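Local coordinates for general odorant-binding protein 28a (Drosophila melanogaster, PDB 6QQ4) that probably binds and carries small hydrophobic odorants, is involved in detecting a floral odour, and belongs to the all-helical insect pheromone-binding and general odorant-binding protein family, at residues I52-A57 with K71-N76; D89-I94 with R112-K117. All coordinates share one frame; numbering follows the deposited sequence.

Contact 1. Residues I52-A57 with K71-N76; sequences IGILDA and KQYTGN
I52 and I54 meet the side chains of Q72 and Y73, joining the end of helix 39-52 and the turn after it to the last turn of helix 66-74 in the all-helical PBP/GOBP fold. No hydrogen bond crosses between the two segments; methyls, the methylenes of Q72 and the phenol of Y73 carry the contact. I52 splits its branches between two neighbours. With CG2 anti to the backbone N (CG1 at chi1 -64°), that methyl lies against the aliphatic part of Q72, its CG2 4.0 Å from Q72 CG, and the two side chains run past each other in opposite directions. The other branch reaches out so that I52 CD1 comes within 4.1 Å of Y73 CE2, oblique to the ring. Y73 starts out across the contact rather than into it, yet its ring is long enough to bring the phenol end to I54, whose CG2 sits at the ring edge, near its plane.

Behind this first shell, M49 of helix 39-52 touches both I54 and Y73, and F111 of helix 100-117 meets the tyrosine ring edge-to-face, so the ring is packed from two other helices. A pentaethylene glycol, probably from the crystallisation liquor, lies close to Y73, consistent with the ring bordering a pocket. G53, with positive phi, is the first residue to leave helix 39-52; I54 follows, its side chain toward helix 66-74 and its backbone bonded to D62. At the far end of Y73, the hydroxyl OH stands 3.7 Å from I54 CG2.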
loop_
_atom_site.group_PDB
_atom_site.type_symbol
_atom_site.label_atom_id
_atom_site.label_comp_id
_atom_site.label_asym_id
_atom_site.label_seq_id
_atom_site.Cartn_x
_atom_site.Cartn_y
_atom_site.Cartn_z
ATOM N N ILE A 52 4.909 6.597 -2.551
ATOM C CA ILE A 52 4.092 7.254 -1.537
ATOM C C ILE A 52 4.960 7.701 -0.367
ATOM O O ILE A 52 4.716 8.735 0.247
ATOM C CB ILE A 52 2.975 6.315 -1.017
ATOM C CG1 ILE A 52 2.007 5.964 -2.141
ATOM C CG2 ILE A 52 2.207 6.932 0.158
ATOM C CD1 ILE A 52 0.973 4.977 -1.699
ATOM N N GLY A 53 5.974 6.905 -0.057
ATOM C CA GLY A 53 6.848 7.205 1.058
ATOM C C GLY A 53 6.451 6.472 2.319
ATOM O O GLY A 53 7.131 6.591 3.343
ATOM N N ILE A 54 5.354 5.714 2.256
ATOM C CA ILE A 54 4.925 4.908 3.396
ATOM C C ILE A 54 5.931 3.766 3.607
ATOM O O ILE A 54 6.122 3.284 4.726
ATOM C CB ILE A 54 3.467 4.377 3.211
ATOM C CG1 ILE A 54 3.002 3.565 4.433
ATOM C CG2 ILE A 54 3.308 3.600 1.889
ATOM C CD1 ILE A 54 2.923 4.365 5.758
ATOM N N LEU A 55 6.613 3.379 2.536
ATOM C CA LEU A 55 7.740 2.454 2.636
ATOM C C LEU A 55 9.035 3.205 2.340
ATOM O O LEU A 55 9.148 3.860 1.306
ATOM C CB LEU A 55 7.574 1.281 1.663
ATOM C CG LEU A 55 8.614 0.168 1.773
ATOM C CD1 LEU A 55 8.508 -0.462 3.120
ATOM C CD2 LEU A 55 8.403 -0.885 0.647
ATOM N N ASP A 56 10.014 3.108 3.234
ATOM C CA ASP A 56 11.244 3.873 3.044
ATOM C C ASP A 56 12.328 3.045 2.361
ATOM O O ASP A 56 12.166 1.842 2.145
ATOM C CB ASP A 56 11.762 4.440 4.377
ATOM C CG ASP A 56 12.169 3.365 5.378
ATOM O OD1 ASP A 56 12.731 2.317 4.984
ATOM O OD2 ASP A 56 11.949 3.587 6.590
ATOM N N ALA A 57 13.431 3.717 2.044
ATOM C CA ALA A 57 14.556 3.167 1.296
ATOM C C ALA A 57 15.220 1.962 1.959
ATOM O O ALA A 57 16.005 1.258 1.321
ATOM C CB ALA A 57 15.601 4.274 1.058
ATOM N N LYS A 71 -3.892 9.726 3.295
ATOM C CA LYS A 71 -4.862 10.246 2.329
ATOM C C LYS A 71 -4.635 9.663 0.930
ATOM O O LYS A 71 -5.511 9.756 0.070
ATOM C CB LYS A 71 -4.827 11.777 2.276
ATOM C CG LYS A 71 -3.759 12.351 1.372
ATOM C CD LYS A 71 -4.056 13.806 1.039
ATOM C CE LYS A 71 -3.175 14.297 -0.103
ATOM N NZ LYS A 71 -3.040 15.780 -0.143
ATOM N N GLN A 72 -3.464 9.060 0.711
ATOM C CA GLN A 72 -3.175 8.371 -0.548
ATOM C C GLN A 72 -3.881 7.020 -0.606
ATOM O O GLN A 72 -3.889 6.368 -1.649
ATOM C CB GLN A 72 -1.669 8.160 -0.741
ATOM C CG GLN A 72 -0.838 9.425 -0.667
ATOM C CD GLN A 72 -1.399 10.550 -1.517
ATOM O OE1 GLN A 72 -1.699 11.633 -1.010
ATOM N NE2 GLN A 72 -1.533 10.305 -2.818
ATOM N N TYR A 73 -4.466 6.607 0.515
ATOM C CA TYR A 73 -5.188 5.340 0.592
ATOM C C TYR A 73 -6.709 5.518 0.751
ATOM O O TYR A 73 -7.496 4.737 0.213
ATOM C CB TYR A 73 -4.664 4.499 1.760
ATOM C CG TYR A 73 -3.358 3.773 1.518
ATOM C CD1 TYR A 73 -3.338 2.520 0.912
ATOM C CD2 TYR A 73 -2.149 4.322 1.930
ATOM C CE1 TYR A 73 -2.149 1.842 0.707
ATOM C CE2 TYR A 73 -0.953 3.651 1.729
ATOM C CZ TYR A 73 -0.960 2.410 1.119
ATOM O OH TYR A 73 0.226 1.744 0.918
ATOM N N THR A 74 -7.121 6.534 1.500
ATOM C CA THR A 74 -8.525 6.667 1.888
ATOM C C THR A 74 -9.213 7.930 1.366
ATOM O O THR A 74 -10.443 8.045 1.421
ATOM C CB THR A 74 -8.665 6.666 3.423
ATOM O OG1 THR A 74 -8.032 7.834 3.957
ATOM C CG2 THR A 74 -8.019 5.422 4.023
ATOM N N GLY A 75 -8.422 8.880 0.874
ATOM C CA GLY A 75 -8.951 10.181 0.515
ATOM C C GLY A 75 -9.033 11.082 1.733
ATOM O O GLY A 75 -8.560 10.716 2.810
ATOM N N ASN A 76 -9.642 12.250 1.568
ATOM C CA ASN A 76 -9.639 13.282 2.601
ATOM C C ASN A 76 -10.648 13.093 3.740
ATOM O O ASN A 76 -10.542 13.773 4.763
ATOM C CB ASN A 76 -9.869 14.655 1.956
ATOM C CG ASN A 76 -8.575 15.322 1.513
ATOM O OD1 ASN A 76 -8.045 16.186 2.209
ATOM N ND2 ASN A 76 -8.059 14.918 0.357
#

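Contact 2. Residues D89-I94 with R112-K117; sequences DTCAAI and RGEAKK
This is a small, mixed contact between T90 and C91, on helix 78-91, and E114, near the end of helix 100-117, placed beside a disulfide on the outer part of the fold. C91 SG is bonded to C110 SG, one turn before E114, so the two helices are already tied covalently close to where E114 reaches across to T90 and C91. E114 bends at chi2 (-60°), which lays its CG 3.9 Å from C91 SG and brings the carboxylate beside T90. There T90 CG2, the branch anti to the backbone N, touches the carboxylate carbon, with E114 CD 3.9 Å away.

The polar atoms meet through water. Water 1 is 2.8 Å from T90 OG1 and donates to E114 OE1 over 3.0 Å, bridging the helices where no direct hydrogen bond does. E114's second oxygen is taken within its own helix: K117 NZ reaches OE2 at 2.9 Å in a salt bridge, on the syn side and 22° out of the carboxylate plane. With one oxygen held by lysine and the other by water, the carboxylate is probably restrained in rotation and stabilised in its charged form, while its CG methylene packs against C91 SG of the disulfide.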
loop_
_atom_site.group_PDB
_atom_site.type_symbol
_atom_site.label_atom_id
_atom_site.label_comp_id
_atom_site.label_asym_id
_atom_site.label_seq_id
_atom_site.Cartn_x
_atom_site.Cartn_y
_atom_site.Cartn_z
ATOM N N ASP A 89 -0.115 2.892 12.381
ATOM C CA ASP A 89 0.556 2.660 13.660
ATOM C C ASP A 89 0.539 1.181 14.049
ATOM O O ASP A 89 1.515 0.653 14.599
ATOM C CB ASP A 89 -0.083 3.506 14.766
ATOM C CG ASP A 89 0.377 4.946 14.730
ATOM O OD1 ASP A 89 1.385 5.225 14.047
ATOM O OD2 ASP A 89 -0.257 5.796 15.389
ATOM N N THR A 90 -0.569 0.511 13.758
ATOM C CA THR A 90 -0.658 -0.922 13.980
ATOM C C THR A 90 0.358 -1.686 13.121
ATOM O O THR A 90 1.140 -2.483 13.633
ATOM C CB THR A 90 -2.069 -1.449 13.678
ATOM O OG1 THR A 90 -2.964 -1.028 14.713
ATOM C CG2 THR A 90 -2.064 -2.959 13.613
ATOM N N CYS A 91 0.355 -1.424 11.822
ATOM C CA CYS A 91 1.088 -2.268 10.888
ATOM C C CYS A 91 2.585 -1.967 10.860
ATOM O O CYS A 91 3.379 -2.837 10.513
ATOM C CB CYS A 91 0.480 -2.141 9.487
ATOM S SG CYS A 91 -1.214 -2.804 9.401
ATOM N N ALA A 92 2.975 -0.760 11.267
ATOM C CA ALA A 92 4.394 -0.412 11.369
ATOM C C ALA A 92 5.113 -1.272 12.390
ATOM O O ALA A 92 6.342 -1.281 12.439
ATOM C CB ALA A 92 4.571 1.064 11.723
ATOM N N ALA A 93 4.353 -2.010 13.190
ATOM C CA ALA A 93 4.933 -2.823 14.248
ATOM C C ALA A 93 5.174 -4.292 13.860
ATOM O O ALA A 93 5.775 -5.046 14.630
ATOM C CB ALA A 93 4.048 -2.753 15.483
ATOM N N ILE A 94 4.704 -4.724 12.693
ATOM C CA ILE A 94 4.860 -6.140 12.351
ATOM C C ILE A 94 6.308 -6.461 11.965
ATOM O O ILE A 94 7.070 -5.573 11.591
ATOM C CB ILE A 94 3.926 -6.562 11.200
ATOM C CG1 ILE A 94 4.324 -5.851 9.905
ATOM C CG2 ILE A 94 2.458 -6.332 11.561
ATOM C CD1 ILE A 94 3.572 -6.358 8.716
ATOM N N ARG A 112 -4.744 -4.603 4.616
ATOM C CA ARG A 112 -6.006 -5.186 4.204
ATOM C C ARG A 112 -6.710 -5.825 5.373
ATOM O O ARG A 112 -7.925 -5.735 5.482
ATOM C CB ARG A 112 -5.803 -6.229 3.117
ATOM C CG ARG A 112 -5.327 -5.676 1.807
ATOM C CD ARG A 112 -5.515 -6.697 0.699
ATOM N NE ARG A 112 -4.977 -7.986 1.087
ATOM C CZ ARG A 112 -3.700 -8.326 0.967
ATOM N NH1 ARG A 112 -2.821 -7.474 0.436
ATOM N NH2 ARG A 112 -3.311 -9.527 1.363
ATOM N N GLY A 113 -5.931 -6.493 6.224
ATOM C CA GLY A 113 -6.464 -7.178 7.384
ATOM C C GLY A 113 -7.150 -6.201 8.312
ATOM O O GLY A 113 -8.299 -6.401 8.701
ATOM N N GLU A 114 -6.436 -5.136 8.655
ATOM C CA GLU A 114 -6.952 -4.134 9.567
ATOM C C GLU A 114 -8.128 -3.408 8.926
ATOM O O GLU A 114 -9.117 -3.098 9.586
ATOM C CB GLU A 114 -5.844 -3.153 9.951
ATOM C CG GLU A 114 -4.749 -3.794 10.776
ATOM C CD GLU A 114 -5.303 -4.364 12.062
ATOM O OE1 GLU A 114 -5.979 -3.598 12.787
ATOM O OE2 GLU A 114 -5.088 -5.568 12.336
ATOM N N ALA A 115 -8.013 -3.142 7.630
ATOM C CA ALA A 115 -9.071 -2.444 6.904
ATOM C C ALA A 115 -10.377 -3.253 6.910
ATOM O O ALA A 115 -11.458 -2.680 6.951
ATOM C CB ALA A 115 -8.629 -2.138 5.481
ATOM N N LYS A 116 -10.273 -4.578 6.891
ATOM C CA LYS A 116 -11.460 -5.437 6.965
ATOM C C LYS A 116 -12.052 -5.438 8.353
ATOM O O LYS A 116 -13.268 -5.421 8.523
ATOM C CB LYS A 116 -11.125 -6.867 6.561
ATOM C CG LYS A 116 -10.817 -7.036 5.091
ATOM C CD LYS A 116 -10.109 -8.372 4.884
ATOM C CE LYS A 116 -9.818 -8.639 3.420
ATOM N NZ LYS A 116 -11.066 -8.894 2.676
ATOM N N LYS A 117 -11.176 -5.470 9.349
ATOM C CA LYS A 117 -11.586 -5.424 10.745
ATOM C C LYS A 117 -12.318 -4.114 11.069
ATOM O O LYS A 117 -13.373 -4.129 11.701
ATOM C CB LYS A 117 -10.359 -5.615 11.632
ATOM C CG LYS A 117 -10.565 -5.411 13.119
ATOM C CD LYS A 117 -9.523 -6.189 13.915
ATOM C CE LYS A 117 -8.138 -6.121 13.273
ATOM N NZ LYS A 117 -7.088 -6.833 14.081
HETATM O O HOH W 1 -5.320 -0.750 13.189
#

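In the fold
Contact 1 closes before contact 2 opens along the chain, and the two share no segment: their centres are about 14 Å apart and their nearest atoms about 7 Å, without touching. Helix 66-74, in contact 1, is followed directly by helix 78-91, in contact 2, and T74 rests on that next helix through L81 and A84. Helix 100-117 gives contact 2 its second segment, while its F111 reaches the Y73 ring of contact 1 and also touches C91. Contact 1, largely apolar, lies nearer the centre of the chain; contact 2 lies farther out. Each joins helices consecutive in the chain, the second pair also tied by a disulfide, as in the disulfide-braced helical fold of this family.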